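Local coordinates for prolyl 4-hydroxylase alpha subunit Fe(2+) 2OG dioxygenase domain-containing protein (Burkholderia ambifaria, PDB 3W21) that oxidises N-substituted L-amino acids as a dioxygenase that uses 2-oxoglutarate as co-substrate and a metal centre, probably iron in the working enzyme, at the interface of chains A and B. Sequence-based numbering; all coordinates share one arbitrary frame. Chains: chain A/B, Putative uncharacterized protein.

Contact 1: the interface of chains A and B. Residues chain A 94-95, 98-99; chain B 97, 101, 131, 133.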
loop_
_atom_site.group_PDB
_atom_site.type_symbol
_atom_site.label_atom_id
_atom_site.label_comp_id
_atom_site.label_asym_id
_atom_site.label_seq_id
_atom_site.Cartn_x
_atom_site.Cartn_y
_atom_site.Cartn_z
ATOM N N ALA A 94 1.512 -2.456 3.239
ATOM C CA ALA A 94 2.325 -1.782 2.187
ATOM C C ALA A 94 2.492 -2.788 1.052
ATOM O O ALA A 94 2.288 -2.510 -0.120
ATOM C CB ALA A 94 3.716 -1.387 2.719
ATOM N N GLU A 95 2.834 -4.002 1.409
ATOM C CA GLU A 95 2.994 -5.024 0.428
ATOM C C GLU A 95 1.741 -5.293 -0.352
ATOM O O GLU A 95 1.777 -5.337 -1.604
ATOM C CB GLU A 95 3.374 -6.307 1.104
ATOM C CG GLU A 95 4.818 -6.598 0.999
ATOM C CD GLU A 95 5.113 -7.857 1.751
ATOM O OE1 GLU A 95 5.353 -7.687 2.940
ATOM O OE2 GLU A 95 4.997 -8.982 1.175
ATOM N N GLY A 98 0.744 -2.104 -2.425
ATOM C CA GLY A 98 1.765 -1.841 -3.424
ATOM C C GLY A 98 1.700 -2.869 -4.537
ATOM O O GLY A 98 1.917 -2.552 -5.712
ATOM N N ILE A 99 1.356 -4.096 -4.202
ATOM C CA ILE A 99 1.296 -5.177 -5.189
ATOM C C ILE A 99 0.035 -5.094 -6.060
ATOM O O ILE A 99 0.122 -5.201 -7.284
ATOM C CB ILE A 99 1.443 -6.582 -4.548
ATOM C CG1 ILE A 99 2.933 -6.876 -4.212
ATOM C CG2 ILE A 99 0.875 -7.694 -5.409
ATOM C CD1 ILE A 99 3.958 -6.341 -5.219
ATOM N N PHE B 97 1.571 3.699 -0.202
ATOM C CA PHE B 97 2.159 2.685 -1.050
ATOM C C PHE B 97 1.403 2.412 -2.359
ATOM O O PHE B 97 2.032 2.084 -3.398
ATOM C CB PHE B 97 2.424 1.410 -0.257
ATOM C CG PHE B 97 3.513 1.581 0.737
ATOM C CD1 PHE B 97 4.862 1.602 0.311
ATOM C CD2 PHE B 97 3.225 1.834 2.077
ATOM C CE1 PHE B 97 5.900 1.817 1.223
ATOM C CE2 PHE B 97 4.273 2.003 2.994
ATOM C CZ PHE B 97 5.606 1.994 2.568
ATOM N N CYS B 101 3.117 3.045 -6.106
ATOM C CA CYS B 101 2.983 2.058 -7.171
ATOM C C CYS B 101 2.532 2.769 -8.464
ATOM O O CYS B 101 3.092 2.491 -9.511
ATOM C CB CYS B 101 2.084 0.882 -6.734
ATOM S SG CYS B 101 1.798 -0.444 -7.975
ATOM N N TYR B 131 7.563 -9.702 -0.947
ATOM C CA TYR B 131 7.518 -8.921 -2.191
ATOM C C TYR B 131 8.024 -7.556 -1.784
ATOM O O TYR B 131 7.704 -7.082 -0.675
ATOM C CB TYR B 131 6.103 -8.765 -2.746
ATOM C CG TYR B 131 5.251 -10.010 -2.743
ATOM C CD1 TYR B 131 4.940 -10.676 -3.936
ATOM C CD2 TYR B 131 4.723 -10.513 -1.539
ATOM C CE1 TYR B 131 4.147 -11.821 -3.930
ATOM C CE2 TYR B 131 3.931 -11.655 -1.514
ATOM C CZ TYR B 131 3.636 -12.308 -2.702
ATOM O OH TYR B 131 2.835 -13.445 -2.647
ATOM N N VAL B 133 8.006 -3.656 -2.141
ATOM C CA VAL B 133 7.289 -2.567 -2.767
ATOM C C VAL B 133 7.983 -1.244 -2.444
ATOM O O VAL B 133 8.683 -1.115 -1.437
ATOM C CB VAL B 133 5.798 -2.545 -2.420
ATOM C CG1 VAL B 133 5.138 -3.855 -2.814
ATOM C CG2 VAL B 133 5.535 -2.231 -0.956
#
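B:Phe97 turns its CG beside its own backbone N and anti to its carbonyl carbon (chi1 -69°), which stands the ring up with one face toward the methyl of A:Ala94. CB of A:Ala94 lies over that face, 3.5 Å from the ring centroid, in a CH-pi contact. It is offset toward the rim, and the atom pair that meets most closely is A:Ala94 CB and B:Phe97 CD2, 3.3 Å apart. So small a side chain lets the ring come right up to the helix backbone of chain A.

B:Val133 packs against the same stretch of helix, reaching the backbone of A:Ala94 and the side chain of A:Ile99. Its two methyls divide the work: CG2 sits 3.4 Å from the backbone O of A:Ala94, while CG1 meets the CD1 methyl of A:Ile99 at 3.7 Å. The isoleucine and valine side chains cross at about a right angle. A:Ile99 carries CG1 beside its backbone N (chi1 -78°), which directs the CG1-CD1 branch at chain B; besides the valine, CG1 lies 4.0 Å from CB of B:Tyr131.

Beyond the apolar core, A:Glu95 reaches out on a chain extended past CG and brings its carboxylate to B:Tyr131. OE2 takes a weak hydrogen bond from the tyrosine backbone N (3.4 Å), and the same oxygen lies in the plane of the phenol ring at its edge. B:Tyr131 is poorly ordered, which leaves this end of the patch less certain. At the other end, SG of B:Cys101 stands 3.1 Å from the backbone O of A:Gly98. This SG also lies near the two-fold; the cysteine is known to form an interchain disulfide, which would tie the two subunits covalently.

In the fold, chain A contributes successive turns of helix 86-107; chain B answers with its own helix 87-107 and, flanking the chain A helix, the loop at B:Tyr131 leading into strand 133-134.

Contact 2: the interface of chains A and B. Residues chain A 86, 90, 167; chain B 86, 90, 167.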
loop_
_atom_site.group_PDB
_atom_site.type_symbol
_atom_site.label_atom_id
_atom_site.label_comp_id
_atom_site.label_asym_id
_atom_site.label_seq_id
_atom_site.Cartn_x
_atom_site.Cartn_y
_atom_site.Cartn_z
ATOM N N GLY A 86 -0.284 -5.001 14.507
ATOM C CA GLY A 86 0.702 -3.962 14.885
ATOM C C GLY A 86 1.613 -3.591 13.714
ATOM O O GLY A 86 1.133 -3.376 12.578
ATOM N N VAL A 90 1.079 -2.803 9.392
ATOM C CA VAL A 90 1.469 -1.668 8.529
ATOM C C VAL A 90 2.355 -2.129 7.367
ATOM O O VAL A 90 2.092 -1.844 6.192
ATOM C CB VAL A 90 2.180 -0.618 9.307
ATOM C CG1 VAL A 90 2.470 0.572 8.397
ATOM C CG2 VAL A 90 1.293 -0.260 10.529
ATOM N N ASN A 167 -6.384 -1.780 15.225
ATOM C CA ASN A 167 -5.654 -1.244 14.045
ATOM C C ASN A 167 -6.212 -1.625 12.647
ATOM O O ASN A 167 -5.914 -0.919 11.670
ATOM C CB ASN A 167 -4.157 -1.616 14.147
ATOM C CG ASN A 167 -3.508 -0.973 15.331
ATOM O OD1 ASN A 167 -3.746 0.182 15.611
ATOM N ND2 ASN A 167 -2.767 -1.729 16.070
ATOM N N GLY B 86 -2.467 4.047 14.681
ATOM C CA GLY B 86 -3.504 3.055 14.814
ATOM C C GLY B 86 -4.126 2.689 13.477
ATOM O O GLY B 86 -3.402 2.497 12.477
ATOM N N VAL B 90 -2.568 2.406 9.198
ATOM C CA VAL B 90 -2.672 1.315 8.259
ATOM C C VAL B 90 -3.355 1.829 6.991
ATOM O O VAL B 90 -2.936 1.530 5.910
ATOM C CB VAL B 90 -3.458 0.117 8.843
ATOM C CG1 VAL B 90 -3.475 -1.067 7.886
ATOM C CG2 VAL B 90 -2.860 -0.332 10.198
ATOM N N ASN B 167 3.666 0.627 16.334
ATOM C CA ASN B 167 3.195 0.248 14.943
ATOM C C ASN B 167 4.079 0.715 13.763
ATOM O O ASN B 167 3.916 0.249 12.603
ATOM C CB ASN B 167 1.713 0.667 14.723
ATOM C CG ASN B 167 0.770 -0.023 15.709
ATOM O OD1 ASN B 167 0.923 -1.197 15.954
ATOM N ND2 ASN B 167 -0.149 0.724 16.316
HETATM O O HOH W 1 -1.509 -0.612 18.375
#
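The N-terminal end of the long interface helix, residues 86-107 in chain A and 87-107 in chain B, meets a loop of the partner subunit here, and the pairing runs both ways across a local two-fold. A:Gly86 faces B:Asn167, and B:Gly86 faces A:Asn167. In each pair the asparagine amide oxygen OD1 is laid against the glycine backbone: A:Asn167 OD1 is 3.3 Å from the carbonyl carbon C of B:Gly86. The glycines have positive phi and offer no side chain, so the amide comes directly onto the main chain where the helix starts. The helix end may add a mild electrostatic attraction for the amide oxygen.

The two asparagine side chains come toward one another from opposite directions. Both have CG beside the backbone N and anti to the carbonyl carbon (chi1 -64° in A:Asn167), a turn that carries the amides inward to the symmetry axis. There they are nearly perpendicular, with planes 81° apart, and the ND2 nitrogens of A:Asn167 and B:Asn167 are 3.6 Å from each other. Water 1 joins them: it is hydrogen-bonded to A:Asn167 ND2 at 2.9 Å and to B:Asn167 ND2 at 2.8 Å. The bond on the chain A side is almost straight, 175° at the hydrogen. The water thus closes a symmetric polar bridge between the two loops, and it should limit rotation of both amides.

One helical turn further along, the valines pack against the loop backbone of the partner. Each places CG2 near its own backbone N and turns it toward the partner. A:Val90 CG2 lies 3.4 Å from the backbone O of B:Asn167, and B:Val90 CG2 rests the same distance from the backbone O of A:Asn167. At the axis the two valines converge methyl to methyl, A:Val90 CG2 being 4.2 Å from B:Val90 CG2.

Contact 1 and contact 2 lie about 16 Å apart, measured between the centres of their C-alpha atoms, and both belong to the pairing of the long helix, 86-107 in chain A and 87-107 in chain B, across the two-fold. Contact 2 sits near the axis at the start of the helices, where its two halves are related by the two-fold rotation; contact 1 lies farther along and has a symmetry twin with the chains exchanged. Contact 1 adds the loop and strand at B:Tyr131 and B:Val133, contact 2 the A:Asn167 and B:Asn167 loops. Both fit a dimer held along paired helices, which the disulfide would reinforce.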